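Local coordinates for protein 3-hydroxyisobutyrate dehydrogenase (Salmonella typhimurium, PDB 3G0O) that probably oxidises L-threonate to 2-dehydro-L-erythronate, using NAD(+) in preference to NADP(+) as the hydride acceptor, at residues M140-S145 with P156-V161. Numbering follows the deposited sequence.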
loop_
_atom_site.group_PDB
_atom_site.type_symbol
_atom_site.label_atom_id
_atom_site.label_comp_id
_atom_site.label_asym_id
_atom_site.label_seq_id
_atom_site.Cartn_x
_atom_site.Cartn_y
_atom_site.Cartn_z
HETATM N N MSE A 140 3.368 16.430 -8.654
HETATM C CA MSE A 140 4.409 15.438 -8.430
HETATM C C MSE A 140 4.972 15.540 -7.018
HETATM O O MSE A 140 4.810 16.555 -6.338
HETATM C CB MSE A 140 5.582 15.642 -9.392
HETATM C CG MSE A 140 5.314 15.394 -10.859
HETATM SE SE MSE A 140 7.008 15.507 -11.816
HETATM C CE MSE A 140 6.495 14.645 -13.477
ATOM N N THR A 141 5.627 14.469 -6.585
ATOM C CA THR A 141 6.303 14.459 -5.298
ATOM C C THR A 141 7.766 14.410 -5.706
ATOM O O THR A 141 8.164 13.566 -6.509
ATOM C CB THR A 141 5.955 13.226 -4.455
ATOM O OG1 THR A 141 4.670 13.416 -3.850
ATOM C CG2 THR A 141 6.990 13.021 -3.357
ATOM N N VAL A 142 8.564 15.330 -5.178
ATOM C CA VAL A 142 9.974 15.370 -5.526
ATOM C C VAL A 142 10.846 15.124 -4.306
ATOM O O VAL A 142 10.629 15.712 -3.250
ATOM C CB VAL A 142 10.358 16.737 -6.139
ATOM C CG1 VAL A 142 11.776 16.684 -6.694
ATOM C CG2 VAL A 142 9.364 17.116 -7.230
HETATM N N MSE A 143 11.814 14.226 -4.456
HETATM C CA MSE A 143 12.760 13.926 -3.391
HETATM C C MSE A 143 14.082 14.447 -3.941
HETATM O O MSE A 143 14.813 13.748 -4.645
HETATM C CB MSE A 143 12.796 12.418 -3.099
HETATM C CG MSE A 143 12.724 11.504 -4.307
HETATM SE SE MSE A 143 11.615 9.926 -3.946
HETATM C CE MSE A 143 10.050 10.479 -4.936
ATOM N N ALA A 144 14.377 15.699 -3.612
ATOM C CA ALA A 144 15.559 16.361 -4.134
ATOM C C ALA A 144 16.641 16.761 -3.153
ATOM O O ALA A 144 16.386 17.017 -1.979
ATOM C CB ALA A 144 15.123 17.593 -4.928
ATOM N N SER A 145 17.862 16.817 -3.671
ATOM C CA SER A 145 19.017 17.232 -2.893
ATOM C C SER A 145 19.928 17.997 -3.850
ATOM O O SER A 145 20.050 17.643 -5.025
ATOM C CB SER A 145 19.747 16.020 -2.299
ATOM O OG SER A 145 20.302 15.197 -3.305
ATOM N N PRO A 156 10.745 27.996 -10.251
ATOM C CA PRO A 156 9.610 28.143 -11.166
ATOM C C PRO A 156 9.145 26.784 -11.689
ATOM O O PRO A 156 7.949 26.540 -11.839
ATOM C CB PRO A 156 10.177 29.026 -12.276
ATOM C CG PRO A 156 11.162 29.880 -11.550
ATOM C CD PRO A 156 11.861 28.870 -10.660
ATOM N N VAL A 157 10.104 25.905 -11.965
ATOM C CA VAL A 157 9.792 24.575 -12.471
ATOM C C VAL A 157 9.155 23.712 -11.385
ATOM O O VAL A 157 8.115 23.098 -11.607
ATOM C CB VAL A 157 11.059 23.870 -12.998
ATOM C CG1 VAL A 157 10.721 22.448 -13.439
ATOM C CG2 VAL A 157 11.646 24.660 -14.159
ATOM N N LEU A 158 9.774 23.679 -10.209
ATOM C CA LEU A 158 9.252 22.887 -9.100
ATOM C C LEU A 158 7.846 23.342 -8.708
ATOM O O LEU A 158 6.966 22.513 -8.472
ATOM C CB LEU A 158 10.203 22.979 -7.900
ATOM C CG LEU A 158 11.600 22.391 -8.138
ATOM C CD1 LEU A 158 12.554 22.854 -7.045
ATOM C CD2 LEU A 158 11.516 20.868 -8.174
ATOM N N ASP A 159 7.629 24.654 -8.650
ATOM C CA ASP A 159 6.312 25.186 -8.295
ATOM C C ASP A 159 5.253 24.710 -9.292
ATOM O O ASP A 159 4.107 24.456 -8.929
ATOM C CB ASP A 159 6.314 26.726 -8.305
ATOM C CG ASP A 159 7.025 27.335 -7.107
ATOM O OD1 ASP A 159 7.455 26.595 -6.196
ATOM O OD2 ASP A 159 7.144 28.581 -7.081
ATOM N N ALA A 160 5.646 24.594 -10.555
ATOM C CA ALA A 160 4.721 24.190 -11.604
ATOM C C ALA A 160 4.424 22.698 -11.671
ATOM O O ALA A 160 3.266 22.292 -11.734
ATOM C CB ALA A 160 5.243 24.664 -12.955
ATOM N N VAL A 161 5.474 21.887 -11.658
ATOM C CA VAL A 161 5.314 20.444 -11.777
ATOM C C VAL A 161 5.016 19.674 -10.495
ATOM O O VAL A 161 4.459 18.577 -10.556
ATOM C CB VAL A 161 6.566 19.809 -12.425
ATOM C CG1 VAL A 161 6.926 20.561 -13.692
ATOM C CG2 VAL A 161 7.730 19.820 -11.438
#
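Val161, in the last turn of helix 148-161, meets Met140 at the start of strand 140-145, where the two elements belong to one beta-alpha-beta unit of the Rossmann-type NAD-binding domain. The helix packs on one face of the sheet that contains the strand, and the chain then returns as strand 162-169, parallel to and next to strand 140-145. At this end the backbones are tied together directly: Met140 N donates to Val161 O at 3.1 Å. The bond is fairly straight, 163° at the hydrogen, and reaches a lone pair in the carbonyl plane.

Met140 is a selenomethionine, and its long, unbranched side chain suits a place where it must reach along the helix end. CG stands beside the backbone N (chi1 -67°), on the flank from which Val161 O approaches, and lies 3.3 Å from that oxygen. Beyond CG the chain is extended, carrying SE past the carbonyl to 4.4 Å from Val161 CB. Val161 is compact and branched at CB, so it presents a broad apolar flank here; both residues also touch Ala22 of helix 17-28, which closes over this end of the contact.

Two residues along the strand, Val142 also directs its CB toward the helix, while Thr141 between them points away and makes a hydrogen bond through OG1 with His216 O of the second subunit. Val142 is buried and beta-branched, a type that sits well in a strand, and its side chain also packs on Ala126 and Ala162 in the neighbouring strands. Leu158, one turn before Val161, supplies the reach that the wider separation there requires: its CA is 8.4 Å from that of Val142. CD1 lies anti to CA, and the other methyl, CD2, turns to the strand, 4.4 Å from Val142 CG2.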